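Local coordinates for outer membrane protein Omp121 (PDB 5FQ8) that probably imports a nutrient across the bacterial outer membrane as a TonB-dependent receptor, a beta barrel closed by a plug domain, and binds calcium, at residues B[354-359]-B[364-369]; B[600-605]-B[674-679]; B[529-532]-B[538-541]. All coordinates share one frame; numbering follows the deposited sequence.

Contact 1 (B[354-359]-B[364-369]); sequences NTPGYY and GVMNPY
An N-cap lies at the middle of this contact: Asn367, the residue just before helix 368-374, is gripped from the loop 354-359 by Tyr359 and Asn354. Its two amide atoms divide the work. OD1 of Asn367 takes the N-H of Tyr369, 3.1 Å from N, in the capping bond, while ND2 gives a hydrogen to the carbonyl O of Asn354 at 3.0 Å. That second bond lies in the carbonyl plane, on a lone pair, and is moderately bent (148° at the hydrogen). ND2 also bonds to Leu346 O; with the capping bond at OD1, the two carbonyls at ND2 should fix the rotation of the amide.

Tyr359 supplies the flat surface. With CG anti to the backbone N (chi1 -173°), its ring reaches across to the cap residue, where Asn367 N sits 3.5 Å above the ring plane, over its centre. CB of Asn367 makes a CH-pi contact on the ring, 4.0 Å from the centroid, and the ring and amide planes are 27° apart. The hydroxyl end of Tyr359 continues to Pro368, OH lying 3.6 Å from CD. On another flank the bent end of Met366 brings CE to 3.7 Å from CB of Pro356, beside Tyr424 and Leu420 of helix 420-424.

Such an asparagine followed by proline in the first turn is typical of a capped helix start, here in a buried contact with the loop that precedes helix 368-374.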
# COMPACT_ATOMS: atom_id res chain seq x y z
N ASN B 354 -15.61 -5.12 30.23
CA ASN B 354 -15.97 -4.62 28.92
C ASN B 354 -14.79 -4.52 27.98
O ASN B 354 -14.99 -4.24 26.80
CB ASN B 354 -16.59 -3.22 28.99
CG ASN B 354 -17.86 -3.18 29.77
OD1 ASN B 354 -18.63 -4.12 29.79
ND2 ASN B 354 -18.09 -2.07 30.42
N THR B 355 -13.58 -4.70 28.51
CA THR B 355 -12.39 -4.66 27.69
C THR B 355 -12.46 -5.81 26.69
O THR B 355 -13.10 -6.82 26.97
CB THR B 355 -11.16 -4.75 28.56
N PRO B 356 -11.86 -5.67 25.52
CA PRO B 356 -12.07 -6.67 24.46
C PRO B 356 -11.74 -8.08 24.86
O PRO B 356 -12.32 -9.02 24.33
CB PRO B 356 -11.15 -6.18 23.34
CG PRO B 356 -11.03 -4.74 23.57
CD PRO B 356 -11.01 -4.57 25.05
N GLY B 357 -10.81 -8.25 25.80
CA GLY B 357 -10.44 -9.59 26.21
C GLY B 357 -11.40 -10.24 27.17
O GLY B 357 -11.38 -11.46 27.30
N TYR B 358 -12.24 -9.46 27.83
CA TYR B 358 -13.18 -10.04 28.77
C TYR B 358 -14.63 -9.69 28.42
O TYR B 358 -15.50 -9.76 29.28
CB TYR B 358 -12.83 -9.61 30.19
CG TYR B 358 -11.49 -10.13 30.66
CD1 TYR B 358 -10.32 -9.56 30.22
CD2 TYR B 358 -11.41 -11.19 31.55
CE1 TYR B 358 -9.09 -10.03 30.64
CE2 TYR B 358 -10.20 -11.66 31.98
CZ TYR B 358 -9.04 -11.08 31.52
OH TYR B 358 -7.82 -11.57 31.96
N TYR B 359 -14.89 -9.34 27.17
CA TYR B 359 -16.25 -9.07 26.72
C TYR B 359 -17.13 -10.29 26.90
O TYR B 359 -16.67 -11.42 26.82
CB TYR B 359 -16.21 -8.66 25.26
CG TYR B 359 -17.51 -8.19 24.68
CD1 TYR B 359 -18.21 -7.14 25.25
CD2 TYR B 359 -18.02 -8.77 23.53
CE1 TYR B 359 -19.40 -6.71 24.71
CE2 TYR B 359 -19.19 -8.34 22.99
CZ TYR B 359 -19.88 -7.31 23.57
OH TYR B 359 -21.05 -6.90 23.01
N GLY B 364 -17.59 -14.20 17.42
CA GLY B 364 -17.60 -13.50 16.16
C GLY B 364 -18.04 -12.06 16.22
O GLY B 364 -18.31 -11.47 15.18
N VAL B 365 -18.12 -11.48 17.41
CA VAL B 365 -18.57 -10.12 17.60
C VAL B 365 -17.71 -9.48 18.68
O VAL B 365 -16.99 -10.16 19.40
CB VAL B 365 -20.06 -10.08 18.01
CG1 VAL B 365 -20.94 -10.57 16.89
CG2 VAL B 365 -20.27 -10.89 19.26
N MET B 366 -17.83 -8.17 18.80
CA MET B 366 -17.03 -7.37 19.72
C MET B 366 -17.89 -6.30 20.36
O MET B 366 -18.98 -5.98 19.89
CB MET B 366 -15.85 -6.72 19.03
CG MET B 366 -14.58 -7.53 18.99
SD MET B 366 -13.23 -6.39 18.80
CE MET B 366 -13.28 -5.62 20.38
N ASN B 367 -17.36 -5.71 21.42
CA ASN B 367 -18.03 -4.63 22.13
C ASN B 367 -18.33 -3.49 21.17
O ASN B 367 -17.40 -2.89 20.63
CB ASN B 367 -17.15 -4.13 23.27
CG ASN B 367 -17.87 -3.18 24.19
OD1 ASN B 367 -18.70 -2.40 23.77
ND2 ASN B 367 -17.53 -3.24 25.47
N PRO B 368 -19.60 -3.14 20.96
CA PRO B 368 -19.93 -2.14 19.94
C PRO B 368 -19.31 -0.80 20.19
O PRO B 368 -19.00 -0.08 19.24
CB PRO B 368 -21.45 -2.06 20.00
CG PRO B 368 -21.89 -3.28 20.72
CD PRO B 368 -20.80 -3.58 21.69
N TYR B 369 -19.12 -0.43 21.45
CA TYR B 369 -18.51 0.85 21.72
C TYR B 369 -17.02 0.84 21.43
O TYR B 369 -16.45 1.88 21.12
CB TYR B 369 -18.77 1.26 23.16
CG TYR B 369 -20.22 1.48 23.51
CD1 TYR B 369 -20.82 2.70 23.28
CD2 TYR B 369 -20.98 0.48 24.09
CE1 TYR B 369 -22.13 2.92 23.60
CE2 TYR B 369 -22.29 0.69 24.41
CZ TYR B 369 -22.86 1.91 24.17
OH TYR B 369 -24.18 2.11 24.51

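Contact 2 (B[600-605]-B[674-679]); sequences VYMVNP and KQIFSL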
# COMPACT_ATOMS: atom_id res chain seq x y z
N VAL B 600 -16.38 1.38 -20.52
CA VAL B 600 -15.06 1.44 -21.13
C VAL B 600 -14.44 0.06 -21.23
O VAL B 600 -14.67 -0.82 -20.39
CB VAL B 600 -14.12 2.38 -20.36
CG1 VAL B 600 -14.41 3.79 -20.72
CG2 VAL B 600 -14.25 2.16 -18.88
N TYR B 601 -13.64 -0.13 -22.28
CA TYR B 601 -12.76 -1.28 -22.39
C TYR B 601 -13.54 -2.59 -22.27
O TYR B 601 -13.45 -3.32 -21.29
CB TYR B 601 -11.68 -1.21 -21.31
CG TYR B 601 -11.08 0.14 -21.07
CD1 TYR B 601 -10.68 0.95 -22.12
CD2 TYR B 601 -10.89 0.61 -19.78
CE1 TYR B 601 -10.13 2.17 -21.88
CE2 TYR B 601 -10.34 1.83 -19.54
CZ TYR B 601 -9.96 2.61 -20.59
OH TYR B 601 -9.41 3.84 -20.34
N MET B 602 -14.33 -2.85 -23.30
CA MET B 602 -15.09 -4.08 -23.38
C MET B 602 -14.91 -4.78 -24.71
O MET B 602 -15.56 -5.80 -24.95
CB MET B 602 -16.58 -3.80 -23.14
CG MET B 602 -16.86 -3.25 -21.75
SD MET B 602 -18.58 -2.96 -21.37
CE MET B 602 -19.21 -4.61 -21.13
N VAL B 603 -14.02 -4.29 -25.56
CA VAL B 603 -13.79 -4.84 -26.88
C VAL B 603 -12.55 -5.72 -26.92
O VAL B 603 -12.57 -6.81 -27.50
CB VAL B 603 -13.69 -3.70 -27.91
CG1 VAL B 603 -13.46 -4.25 -29.29
CG2 VAL B 603 -14.94 -2.88 -27.87
N ASN B 604 -11.48 -5.28 -26.33
CA ASN B 604 -10.26 -6.05 -26.56
C ASN B 604 -9.94 -6.91 -25.36
O ASN B 604 -10.23 -6.55 -24.23
CB ASN B 604 -9.08 -5.12 -26.82
CG ASN B 604 -9.31 -4.23 -28.00
OD1 ASN B 604 -9.69 -4.69 -29.07
ND2 ASN B 604 -9.11 -2.95 -27.81
N PRO B 605 -9.32 -8.07 -25.58
CA PRO B 605 -8.97 -8.93 -24.46
C PRO B 605 -7.84 -8.33 -23.67
O PRO B 605 -7.03 -7.57 -24.20
CB PRO B 605 -8.54 -10.24 -25.13
CG PRO B 605 -8.93 -10.12 -26.56
CD PRO B 605 -8.96 -8.67 -26.87
N LYS B 674 -30.14 -4.25 -27.32
CA LYS B 674 -28.72 -4.36 -27.64
C LYS B 674 -27.83 -3.70 -26.59
O LYS B 674 -26.73 -3.25 -26.90
CB LYS B 674 -28.40 -3.78 -29.02
CG LYS B 674 -29.32 -4.22 -30.14
CD LYS B 674 -29.43 -5.72 -30.24
CE LYS B 674 -29.95 -6.16 -31.61
NZ LYS B 674 -30.93 -5.19 -32.17
N GLN B 675 -28.27 -3.63 -25.34
CA GLN B 675 -27.42 -3.09 -24.29
C GLN B 675 -26.21 -3.99 -24.08
O GLN B 675 -26.35 -5.20 -23.87
CB GLN B 675 -28.25 -2.94 -23.02
CG GLN B 675 -27.63 -3.44 -21.74
CD GLN B 675 -28.66 -3.56 -20.65
OE1 GLN B 675 -28.35 -3.81 -19.50
NE2 GLN B 675 -29.91 -3.37 -21.01
N ILE B 676 -25.02 -3.40 -24.15
CA ILE B 676 -23.79 -4.16 -23.97
C ILE B 676 -23.61 -4.51 -22.50
O ILE B 676 -23.67 -3.64 -21.63
CB ILE B 676 -22.58 -3.37 -24.49
CG1 ILE B 676 -22.60 -3.27 -26.00
CG2 ILE B 676 -21.34 -4.05 -24.08
CD1 ILE B 676 -23.05 -1.96 -26.50
N PHE B 677 -23.35 -5.77 -22.23
CA PHE B 677 -23.35 -6.27 -20.87
C PHE B 677 -22.43 -7.47 -20.78
O PHE B 677 -22.33 -8.23 -21.74
CB PHE B 677 -24.78 -6.62 -20.45
CG PHE B 677 -24.89 -7.30 -19.14
CD1 PHE B 677 -24.76 -6.59 -17.97
CD2 PHE B 677 -25.15 -8.64 -19.07
CE1 PHE B 677 -24.88 -7.21 -16.76
CE2 PHE B 677 -25.26 -9.27 -17.86
CZ PHE B 677 -25.12 -8.54 -16.69
N SER B 678 -21.75 -7.62 -19.65
CA SER B 678 -20.86 -8.76 -19.43
C SER B 678 -21.72 -9.93 -18.98
O SER B 678 -21.93 -10.16 -17.80
CB SER B 678 -19.79 -8.42 -18.41
OG SER B 678 -18.76 -7.64 -19.01
N LEU B 679 -22.18 -10.70 -19.96
CA LEU B 679 -23.15 -11.76 -19.73
C LEU B 679 -22.49 -13.02 -19.19
O LEU B 679 -21.44 -13.44 -19.68
CB LEU B 679 -23.86 -12.08 -21.04
CG LEU B 679 -25.11 -12.93 -20.95
CD1 LEU B 679 -26.05 -12.25 -20.00
CD2 LEU B 679 -25.70 -13.04 -22.32
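Met602 carries this contact almost alone: its methyl end leaves the loop 600-605, which follows strand 582-596, and lodges against Ile676 and Ser678 near the end of strand 661-680 of the barrel wall. The tight part is small. CE of Met602 touches the CG2 branch of Ile676 at 3.7 Å, and SD follows behind it at 4.0 Å from the same CG2, so one methyl group receives both the sulfur and the terminal methyl. Ile676, which is buried, presents this branch because CG2 stands anti to the backbone N, whereas CG1 is turned beside the N and leads the rest of the side chain away. The thioether is extended as far as SD (chi2 -178°) and bends only at its last torsion, chi3 74°, and this final turn sets CE between the isoleucine methyl and the serine.

The other side is polar and partly exposed, though no farther off. CE of Met602 lies 3.7 Å from OG of Ser678, a van der Waals approach to a hydroxyl that is hydrogen-bonded to Asn691 OD1. Looseness shows instead in how little of Ser678 is covered and in the backbones, whose closest CA atoms, those of Met602 and Ser678, are 8.4 Å from each other. On either side of Met602 along the chain, the loop meets another protein chain of the assembly: Tyr601 N and Pro605 O each hydrogen-bond to a polar side chain of that chain, and Tyr601 also packs on an apolar one.

The chemistry is that of a small dispersion contact, with any directional hold probably coming from Asn691, which bonds to both Met602 O and Ser678 OG.

Contact 3 (B[529-532]-B[538-541]); sequences QFEG and LYLT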
# COMPACT_ATOMS: atom_id res chain seq x y z
N GLN B 529 -32.98 19.71 -33.86
CA GLN B 529 -34.28 19.66 -33.19
C GLN B 529 -35.20 20.68 -33.83
O GLN B 529 -35.02 21.89 -33.65
CB GLN B 529 -34.12 19.92 -31.70
CG GLN B 529 -35.38 19.84 -30.92
CD GLN B 529 -35.12 19.73 -29.44
OE1 GLN B 529 -34.11 19.18 -29.04
NE2 GLN B 529 -36.02 20.27 -28.63
N PHE B 530 -36.20 20.21 -34.57
CA PHE B 530 -37.11 21.08 -35.31
C PHE B 530 -38.44 21.22 -34.57
O PHE B 530 -39.13 20.22 -34.35
CB PHE B 530 -37.36 20.53 -36.71
CG PHE B 530 -38.20 21.42 -37.56
CD1 PHE B 530 -37.72 22.64 -38.00
CD2 PHE B 530 -39.47 21.03 -37.95
CE1 PHE B 530 -38.49 23.45 -38.80
CE2 PHE B 530 -40.25 21.84 -38.76
CZ PHE B 530 -39.75 23.05 -39.18
N GLU B 531 -38.80 22.45 -34.23
CA GLU B 531 -40.04 22.75 -33.53
C GLU B 531 -41.01 23.45 -34.48
O GLU B 531 -40.73 24.57 -34.93
CB GLU B 531 -39.77 23.64 -32.31
CG GLU B 531 -41.02 24.16 -31.62
CD GLU B 531 -41.17 23.60 -30.23
OE1 GLU B 531 -40.20 22.98 -29.74
OE2 GLU B 531 -42.25 23.76 -29.63
N GLY B 532 -42.13 22.80 -34.76
CA GLY B 532 -43.21 23.39 -35.56
C GLY B 532 -44.40 23.73 -34.68
O GLY B 532 -44.74 22.98 -33.77
N LEU B 538 -51.31 23.47 -31.98
CA LEU B 538 -50.59 22.32 -32.50
C LEU B 538 -49.10 22.57 -32.38
O LEU B 538 -48.56 23.48 -33.01
CB LEU B 538 -50.95 22.05 -33.95
CG LEU B 538 -52.23 21.28 -34.23
CD1 LEU B 538 -52.56 21.39 -35.70
CD2 LEU B 538 -52.05 19.83 -33.85
N TYR B 539 -48.43 21.76 -31.58
CA TYR B 539 -46.99 21.82 -31.42
C TYR B 539 -46.39 20.52 -31.91
O TYR B 539 -46.91 19.44 -31.60
CB TYR B 539 -46.63 22.07 -29.97
CG TYR B 539 -46.96 23.45 -29.47
CD1 TYR B 539 -46.21 24.55 -29.86
CD2 TYR B 539 -48.00 23.65 -28.57
CE1 TYR B 539 -46.50 25.80 -29.38
CE2 TYR B 539 -48.29 24.89 -28.09
CZ TYR B 539 -47.54 25.97 -28.49
OH TYR B 539 -47.84 27.22 -28.01
N LEU B 540 -45.32 20.61 -32.68
CA LEU B 540 -44.66 19.44 -33.24
C LEU B 540 -43.16 19.59 -33.08
O LEU B 540 -42.61 20.69 -33.15
CB LEU B 540 -45.01 19.27 -34.71
CG LEU B 540 -44.51 18.01 -35.41
CD1 LEU B 540 -45.38 16.84 -35.06
CD2 LEU B 540 -44.47 18.23 -36.90
N THR B 541 -42.48 18.46 -32.87
CA THR B 541 -41.04 18.47 -32.66
C THR B 541 -40.40 17.25 -33.29
O THR B 541 -40.87 16.13 -33.11
CB THR B 541 -40.72 18.53 -31.18
OG1 THR B 541 -41.60 19.46 -30.55
CG2 THR B 541 -39.31 18.99 -30.98
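Glu531 sends its chain out with CG opposite the backbone N (chi1 173°) and then bends at chi2 (114°), while Thr541 turns OG1 beside its own N. These torsions turn both groups to the sheet face that also carries Gln529 and Tyr539. The approach is loose: OE1 of Glu531 stays 3.9 Å from OG1 of Thr541, too far for a hydrogen bond, and OE2 lies 4.0 Å from CD1 of Tyr539, with carboxylate and ring planes 68° apart. CG2 of Thr541 meets CG of Gln529 at 4.0 Å.

The backbone provides the firm link. Gly532 and Leu540 form an antiparallel hydrogen-bonded pair, in which Gly532 N gives to Leu540 O and Leu540 N to Gly532 O, each at 2.7 Å. The adjoining Glu531 and Thr541 are a non-hydrogen-bonded pair, flanked by CA-H...O contacts such as Thr541 CA to Phe530 O, 3.1 Å. An alanine in place of Glu531 would remove the carboxylate and is likely to open a gap beside Thr541 and the Tyr539 ring.

Phe530 and Leu540 point to the other face, on the protein surface, where they may meet lipid. Together the strands make a hairpin of the transmembrane barrel, with strand 472-495 bonded beyond 513-534, strand 558-569 beyond 538-549, and Ala39 touching both Glu531 and Tyr539.

In the fold
Contacts 2 and 3 reach the barrel strands, whereas contact 1 joins a long loop to the start of helix 368-374. Contacts 2 and 3 have centres 37 Å and nearest atoms about 24 Å apart. Contacts 1 and 3, their centres separated by 69 Å, fall on opposite sides of the chain's centre. Two contacts have metals in their wider surroundings: the Pro368 side chain of contact 1 is about 8 Å from that of Ile283, a calcium ligand, and about 13 Å from a bound calcium ion, while the Ser678 side chain of contact 2 is about 10 Å from that of Asn633 and about 13 Å from the magnesium ion it binds. Contact 3 lies away from the metal sites and the lipid pocket.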